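PDB 7LVO: phosphoribosyl-glycinamide (GAR) synthetase from Cryptococcus neoformans var. grubii serotype A, which catalyses, in its N-terminal half present here, the ATP-dependent ligation of glycine to 5-phosphoribosylamine, the second step of de novo purine biosynthesis. Local coordinates for residues G134-P137 / A138-M141; K150-M153 / A154-I158; S450-F454 / Q455-F459. One frame throughout, in Å; residues are numbered along the deposited sequence.

Contact 1 of 3, residues G134-P137 / A138-M141. With EDO (1,2-ethanediol), chain B.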
loop_
_atom_site.group_PDB
_atom_site.type_symbol
_atom_site.label_atom_id
_atom_site.label_comp_id
_atom_site.label_asym_id
_atom_site.label_seq_id
_atom_site.Cartn_x
_atom_site.Cartn_y
_atom_site.Cartn_z
ATOM N N GLY A 134 11.131 -5.879 -3.229
ATOM C CA GLY A 134 10.824 -4.488 -3.447
ATOM C C GLY A 134 11.667 -3.912 -4.563
ATOM O O GLY A 134 12.640 -4.518 -5.011
ATOM N N PRO A 135 11.311 -2.720 -5.025
ATOM C CA PRO A 135 11.999 -2.142 -6.178
ATOM C C PRO A 135 13.358 -1.571 -5.811
ATOM O O PRO A 135 13.618 -1.173 -4.673
ATOM C CB PRO A 135 11.040 -1.031 -6.636
ATOM C CG PRO A 135 10.360 -0.609 -5.377
ATOM C CD PRO A 135 10.176 -1.885 -4.582
ATOM N N SER A 136 14.229 -1.549 -6.808
ATOM C CA SER A 136 15.496 -0.844 -6.675
ATOM C C SER A 136 15.236 0.634 -6.406
ATOM O O SER A 136 14.142 1.141 -6.673
ATOM C CB SER A 136 16.328 -1.006 -7.940
ATOM O OG SER A 136 15.710 -0.348 -9.025
ATOM N N PRO A 137 16.225 1.345 -5.862
ATOM C CA PRO A 137 16.056 2.797 -5.670
ATOM C C PRO A 137 15.510 3.512 -6.899
ATOM O O PRO A 137 14.704 4.443 -6.769
ATOM C CB PRO A 137 17.473 3.267 -5.326
ATOM C CG PRO A 137 18.119 2.076 -4.694
ATOM C CD PRO A 137 17.528 0.853 -5.374
ATOM N N ALA A 138 15.929 3.091 -8.098
ATOM C CA ALA A 138 15.437 3.721 -9.319
ATOM C C ALA A 138 13.995 3.314 -9.615
ATOM O O ALA A 138 13.136 4.169 -9.863
ATOM C CB ALA A 138 16.348 3.362 -10.491
ATOM N N ALA A 139 13.713 2.009 -9.603
ATOM C CA ALA A 139 12.362 1.545 -9.896
ATOM C C ALA A 139 11.346 2.101 -8.903
ATOM O O ALA A 139 10.177 2.301 -9.256
ATOM C CB ALA A 139 12.319 0.017 -9.889
ATOM N N ALA A 140 11.770 2.356 -7.661
ATOM C CA ALA A 140 10.866 2.910 -6.659
ATOM C C ALA A 140 10.389 4.314 -7.017
ATOM O O ALA A 140 9.434 4.801 -6.400
ATOM C CB ALA A 140 11.551 2.930 -5.292
ATOM N N MET A 141 11.019 4.966 -8.000
ATOM C CA MET A 141 10.605 6.309 -8.388
ATOM C C MET A 141 9.209 6.337 -9.000
ATOM O O MET A 141 8.623 7.416 -9.115
ATOM C CB MET A 141 11.611 6.897 -9.373
ATOM C CG MET A 141 13.016 7.044 -8.807
ATOM S SD MET A 141 14.174 7.783 -9.985
ATOM C CE MET A 141 13.793 9.523 -9.791
HETATM C C1 EDO B . 19.874 1.813 -8.064
HETATM O O1 EDO B . 18.497 1.532 -8.359
HETATM C C2 EDO B . 20.602 0.527 -7.699
HETATM O O2 EDO B . 20.556 -0.379 -8.802
#

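Contact 2 of 3, residues K150-M153 / A154-I158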
loop_
_atom_site.group_PDB
_atom_site.type_symbol
_atom_site.label_atom_id
_atom_site.label_comp_id
_atom_site.label_asym_id
_atom_site.label_seq_id
_atom_site.Cartn_x
_atom_site.Cartn_y
_atom_site.Cartn_z
ATOM N N LYS A 150 4.318 10.175 -14.230
ATOM C CA LYS A 150 3.431 10.637 -15.293
ATOM C C LYS A 150 4.153 10.658 -16.636
ATOM O O LYS A 150 3.577 10.275 -17.662
ATOM C CB LYS A 150 2.881 12.021 -14.953
ATOM C CG LYS A 150 2.049 12.057 -13.679
ATOM C CD LYS A 150 0.694 11.375 -13.838
ATOM C CE LYS A 150 -0.215 12.142 -14.802
ATOM N NZ LYS A 150 -1.619 11.628 -14.784
ATOM N N GLU A 151 5.410 11.109 -16.652
ATOM C CA GLU A 151 6.196 11.050 -17.880
ATOM C C GLU A 151 6.338 9.610 -18.359
ATOM O O GLU A 151 6.211 9.332 -19.555
ATOM C CB GLU A 151 7.573 11.681 -17.655
ATOM C CG GLU A 151 8.439 11.742 -18.908
ATOM C CD GLU A 151 9.897 12.062 -18.606
ATOM O OE1 GLU A 151 10.218 12.375 -17.438
ATOM O OE2 GLU A 151 10.725 11.995 -19.538
ATOM N N PHE A 152 6.613 8.685 -17.435
ATOM C CA PHE A 152 6.714 7.275 -17.794
ATOM C C PHE A 152 5.434 6.784 -18.458
ATOM O O PHE A 152 5.483 6.049 -19.447
ATOM C CB PHE A 152 7.031 6.448 -16.541
ATOM C CG PHE A 152 7.000 4.960 -16.765
ATOM C CD1 PHE A 152 5.825 4.246 -16.614
ATOM C CD2 PHE A 152 8.149 4.278 -17.127
ATOM C CE1 PHE A 152 5.794 2.879 -16.825
ATOM C CE2 PHE A 152 8.122 2.911 -17.341
ATOM C CZ PHE A 152 6.949 2.211 -17.190
ATOM N N MET A 153 4.275 7.179 -17.927
ATOM C CA MET A 153 3.015 6.718 -18.496
ATOM C C MET A 153 2.836 7.242 -19.918
ATOM O O MET A 153 2.450 6.496 -20.826
ATOM C CB MET A 153 1.848 7.158 -17.606
ATOM C CG MET A 153 1.862 6.563 -16.212
ATOM S SD MET A 153 0.604 7.309 -15.141
ATOM C CE MET A 153 1.181 6.806 -13.519
ATOM N N ALA A 154 3.118 8.530 -20.128
ATOM C CA ALA A 154 2.951 9.106 -21.458
ATOM C C ALA A 154 3.930 8.497 -22.454
ATOM O O ALA A 154 3.560 8.210 -23.598
ATOM C CB ALA A 154 3.123 10.622 -21.391
ATOM N N ARG A 155 5.179 8.282 -22.037
ATOM C CA ARG A 155 6.173 7.724 -22.947
ATOM C C ARG A 155 5.804 6.317 -23.396
ATOM O O ARG A 155 6.204 5.892 -24.485
ATOM C CB ARG A 155 7.556 7.719 -22.283
ATOM C CG ARG A 155 8.615 7.002 -23.085
ATOM C CD ARG A 155 10.019 7.238 -22.527
ATOM N NE ARG A 155 10.184 6.691 -21.186
ATOM C CZ ARG A 155 10.072 7.398 -20.069
ATOM N NH1 ARG A 155 9.794 8.693 -20.093
ATOM N NH2 ARG A 155 10.237 6.787 -18.900
ATOM N N HIS A 156 5.063 5.575 -22.577
ATOM C CA HIS A 156 4.674 4.210 -22.905
ATOM C C HIS A 156 3.191 4.080 -23.237
ATOM O O HIS A 156 2.669 2.964 -23.269
ATOM C CB HIS A 156 5.037 3.277 -21.748
ATOM C CG HIS A 156 6.507 3.191 -21.482
ATOM N ND1 HIS A 156 7.377 2.540 -22.326
ATOM C CD2 HIS A 156 7.259 3.674 -20.465
ATOM C CE1 HIS A 156 8.603 2.622 -21.845
ATOM N NE2 HIS A 156 8.560 3.303 -20.715
ATOM N N ASN A 157 2.502 5.195 -23.476
ATOM C CA ASN A 157 1.095 5.181 -23.874
ATOM C C ASN A 157 0.228 4.478 -22.835
ATOM O O ASN A 157 -0.689 3.726 -23.167
ATOM C CB ASN A 157 0.925 4.533 -25.250
ATOM C CG ASN A 157 1.351 5.447 -26.382
ATOM O OD1 ASN A 157 1.154 6.662 -26.320
ATOM N ND2 ASN A 157 1.935 4.865 -27.426
ATOM N N ILE A 158 0.518 4.729 -21.563
ATOM C CA ILE A 158 -0.254 4.175 -20.455
ATOM C C ILE A 158 -1.363 5.167 -20.116
ATOM O O ILE A 158 -1.061 6.329 -19.801
ATOM C CB ILE A 158 0.643 3.902 -19.240
ATOM C CG1 ILE A 158 1.706 2.848 -19.613
ATOM C CG2 ILE A 158 -0.181 3.451 -18.066
ATOM C CD1 ILE A 158 2.889 2.774 -18.667
#

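Contact 3 of 3, residues S450-F454 / Q455-F459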
loop_
_atom_site.group_PDB
_atom_site.type_symbol
_atom_site.label_atom_id
_atom_site.label_comp_id
_atom_site.label_asym_id
_atom_site.label_seq_id
_atom_site.Cartn_x
_atom_site.Cartn_y
_atom_site.Cartn_z
ATOM N N SER A 450 -17.694 -5.922 17.703
ATOM C CA SER A 450 -18.335 -5.882 19.009
ATOM C C SER A 450 -17.439 -6.412 20.119
ATOM O O SER A 450 -17.728 -6.171 21.299
ATOM C CB SER A 450 -19.632 -6.690 18.972
ATOM O OG SER A 450 -20.450 -6.292 17.882
ATOM N N GLN A 451 -16.370 -7.123 19.776
ATOM C CA GLN A 451 -15.451 -7.688 20.753
ATOM C C GLN A 451 -14.206 -6.827 20.945
ATOM O O GLN A 451 -13.239 -7.281 21.565
ATOM C CB GLN A 451 -15.043 -9.098 20.329
ATOM C CG GLN A 451 -16.219 -10.015 20.014
ATOM C CD GLN A 451 -17.156 -10.182 21.185
ATOM O OE1 GLN A 451 -16.800 -9.897 22.327
ATOM N NE2 GLN A 451 -18.372 -10.648 20.907
ATOM N N ILE A 452 -14.201 -5.608 20.414
ATOM C CA ILE A 452 -13.075 -4.690 20.542
ATOM C C ILE A 452 -13.618 -3.363 21.053
ATOM O O ILE A 452 -14.648 -2.877 20.570
ATOM C CB ILE A 452 -12.331 -4.494 19.204
ATOM C CG1 ILE A 452 -11.887 -5.840 18.641
ATOM C CG2 ILE A 452 -11.132 -3.564 19.391
ATOM C CD1 ILE A 452 -11.290 -5.764 17.255
ATOM N N SER A 453 -12.925 -2.773 22.025
ATOM C CA SER A 453 -13.379 -1.523 22.614
ATOM C C SER A 453 -12.191 -0.737 23.145
ATOM O O SER A 453 -11.358 -1.280 23.875
ATOM C CB SER A 453 -14.387 -1.788 23.741
ATOM O OG SER A 453 -14.867 -0.575 24.295
ATOM N N PHE A 454 -12.118 0.538 22.770
ATOM C CA PHE A 454 -11.180 1.473 23.376
ATOM C C PHE A 454 -11.773 2.872 23.270
ATOM O O PHE A 454 -12.508 3.182 22.326
ATOM C CB PHE A 454 -9.790 1.405 22.732
ATOM C CG PHE A 454 -9.774 1.674 21.259
ATOM C CD1 PHE A 454 -9.614 2.962 20.780
ATOM C CD2 PHE A 454 -9.904 0.635 20.351
ATOM C CE1 PHE A 454 -9.591 3.214 19.419
ATOM C CE2 PHE A 454 -9.883 0.880 18.990
ATOM C CZ PHE A 454 -9.723 2.164 18.520
ATOM N N GLN A 455 -11.447 3.711 24.253
ATOM C CA GLN A 455 -12.033 5.039 24.348
ATOM C C GLN A 455 -11.841 5.809 23.050
ATOM O O GLN A 455 -10.725 5.931 22.539
ATOM C CB GLN A 455 -11.405 5.802 25.517
ATOM C CG GLN A 455 -12.035 7.159 25.793
ATOM C CD GLN A 455 -13.473 7.051 26.268
ATOM O OE1 GLN A 455 -13.836 6.114 26.982
ATOM N NE2 GLN A 455 -14.299 8.005 25.867
ATOM N N GLY A 456 -12.944 6.326 22.518
ATOM C CA GLY A 456 -12.904 7.124 21.310
ATOM C C GLY A 456 -12.777 6.348 20.021
ATOM O O GLY A 456 -12.493 6.953 18.977
ATOM N N GLN A 457 -12.969 5.035 20.050
ATOM C CA GLN A 457 -12.827 4.248 18.831
ATOM C C GLN A 457 -13.814 4.733 17.778
ATOM O O GLN A 457 -14.974 5.030 18.081
ATOM C CB GLN A 457 -13.044 2.764 19.120
ATOM C CG GLN A 457 -14.447 2.403 19.583
ATOM C CD GLN A 457 -14.597 0.919 19.862
ATOM O OE1 GLN A 457 -13.652 0.147 19.690
ATOM N NE2 GLN A 457 -15.783 0.511 20.298
ATOM N N THR A 458 -13.346 4.808 16.534
ATOM C CA THR A 458 -14.145 5.281 15.416
ATOM C C THR A 458 -13.980 4.335 14.233
ATOM O O THR A 458 -12.911 3.767 14.021
ATOM C CB THR A 458 -13.736 6.700 14.991
ATOM O OG1 THR A 458 -13.599 7.525 16.157
ATOM C CG2 THR A 458 -14.779 7.297 14.059
ATOM N N PHE A 459 -15.052 4.174 13.465
ATOM C CA PHE A 459 -15.017 3.329 12.275
ATOM C C PHE A 459 -16.260 3.616 11.448
ATOM O O PHE A 459 -17.275 4.086 11.967
ATOM C CB PHE A 459 -14.938 1.842 12.646
ATOM C CG PHE A 459 -16.115 1.341 13.433
ATOM C CD1 PHE A 459 -16.114 1.397 14.820
ATOM C CD2 PHE A 459 -17.223 0.810 12.792
ATOM C CE1 PHE A 459 -17.188 0.943 15.543
ATOM C CE2 PHE A 459 -18.314 0.362 13.517
ATOM C CZ PHE A 459 -18.294 0.420 14.894
#

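Contact 1 of 3, residues G134-P137 / A138-M141
Ser136 and Ala140 are joined through the backbone: the amide N of Ala140 donates to the O of Ser136 at 2.8 Å, and the chain closes into one helical turn. Overlapping it, Ala138 to Met141 form a type I beta turn, with Met141 N bonded to Ala138 O.

The side chain of Ser136 works on the same turn. Its OG sits between its own backbone N and carbonyl carbon (chi1 67°), which brings it round to face the amides that follow. Ser136 OG then accepts the N-H of Ala139, with N to OG 3.1 Å, in a nearly straight bond of 170°. Ser136 therefore takes two amides of the turn, one with its hydroxyl and one with its carbonyl. This pair of bonds is an ST motif, and it lies just ahead of helix 141-144, in the N domain of the GAR synthetase half.

Pro135 lies alongside the turn. Its CB meets the CB methyl of Ala139 at 3.6 Å, and its CG meets Ala140 CB at 3.7 Å. Farther on, the ring touches Phe312 and Val334, and Ala139 also rests on Phe312. Ser136 and Pro137 touch Glu122 of helix 121-126. The amide of Ala138 meets a 1,2-ethanediol, probably from the crystallisation liquor. Ala138 N donates to O1 of the diol at 3.0 Å, and Pro137 CD lies 3.2 Å from the same O1.

Contact 2 of 3, residues K150-M153 / A154-I158
Phe152 and Arg155 both carry CG anti to the backbone N (chi1 173° in each), whereas His156 turns its CG beside its N (chi1 -63°), so that its ring swings back over Phe152. His156 CD2 comes over one face of the benzene ring, offset toward the rim, and lies 3.3 Å from Phe152 CE2. The two rings are oblique, with planes 54° apart. At its edge, the imidazole of His156 also places CD2 3.1 Å from the backbone O of Phe152.

Ile158 reaches the same phenyl ring. Its CD1 lies 3.4 Å from Phe152 CE1. Its CB packs against Met153 CB.

The chain of Arg155 bends at chi3, which lays one face of its guanidinium against Phe152 CA. The guanidinium plane is nearly perpendicular to the phenyl ring. Arg155 NH1 makes a long salt bridge to Glu151 OE2 at 3.5 Å, with the carboxylate nearly perpendicular to the guanidinium. Asp308 OD2, in the loop after helix 287-307, ties both side chains together: it forms a salt bridge with Arg155 NH2 and a hydrogen bond with His156 NE2.

The chain leaves the helix here through a Schellman motif. Asn157, with positive phi, is the C-prime residue. Ile158 N bonds to Met153 O at 2.7 Å and Asn157 N to Ala154 O at 3.2 Å.

Lys150 is buried and turned away; its NZ makes a salt bridge to Glu233, within the range predicted to bind ATP, and hydrogen bonds to Thr160 and Ala161. Helix 146-155 belongs to the ATP-grasp domain, where Phe152 packs on Thr301 and Met305 of helix 287-307, while Met153 and Ile158 lie on Val329 and Tyr332 of strand 326-333.

Contact 3 of 3, residues S450-F454 / Q455-F459
Phe454 and Gln457 are the first and last residues of a type II beta turn. It follows strand 452-453, in the C domain of the GAR synthetase half. Gln457 N donates to Phe454 O at 3.0 Å. Gly456, with positive phi, takes the third position of the turn, where this turn type needs such a backbone.

Both end residues use the same first torsion. In Phe454 (chi1 58°) and in Gln457 (chi1 65°), CG stands between the backbone N and the carbonyl carbon. This turns the phenyl ring toward Gln457, whose CB then lies over the ring's centre. The result is a CH-pi contact: Gln457 CB is 3.5 Å from the centroid of the Phe454 ring, 15° off the normal. Beyond CG, the side chain of Gln457 is extended and runs back along the strand. Its amide lies beside Ile452 and Ser453.

Strand 452-453 pairs with strand 399-400, and Ser453 bonds to Thr399 through the backbone. Phe454 is buried against Leu383 of strand 377-384, Val428 of strand 427-435 and Met398. Ile452 touches Leu429 and Val431 of strand 427-435.

After the turn, the hydroxyl of Thr458 folds back on the backbone, where its OG1 donates to Gly456 O at 3.1 Å.

The three contacts come in series along the chain. Contact 1 lies in the N domain, just before helix 141-144. Contact 2 follows soon after, at the end of helix 146-155 in the ATP-grasp domain. Their centres are about 17 Å apart and their nearest atoms about 7 Å, without touching. The two mark the passage from the N domain into the ATP-grasp domain. Contact 2 lies beside residues predicted to bind ATP or magnesium, contact 1 somewhat farther off. Contact 3 comes nearly 300 residues later, a turn in the C domain away from those sites. It sits across the chain's centre, about 38 Å from contact 1 and about 44 Å from contact 2, centre to centre.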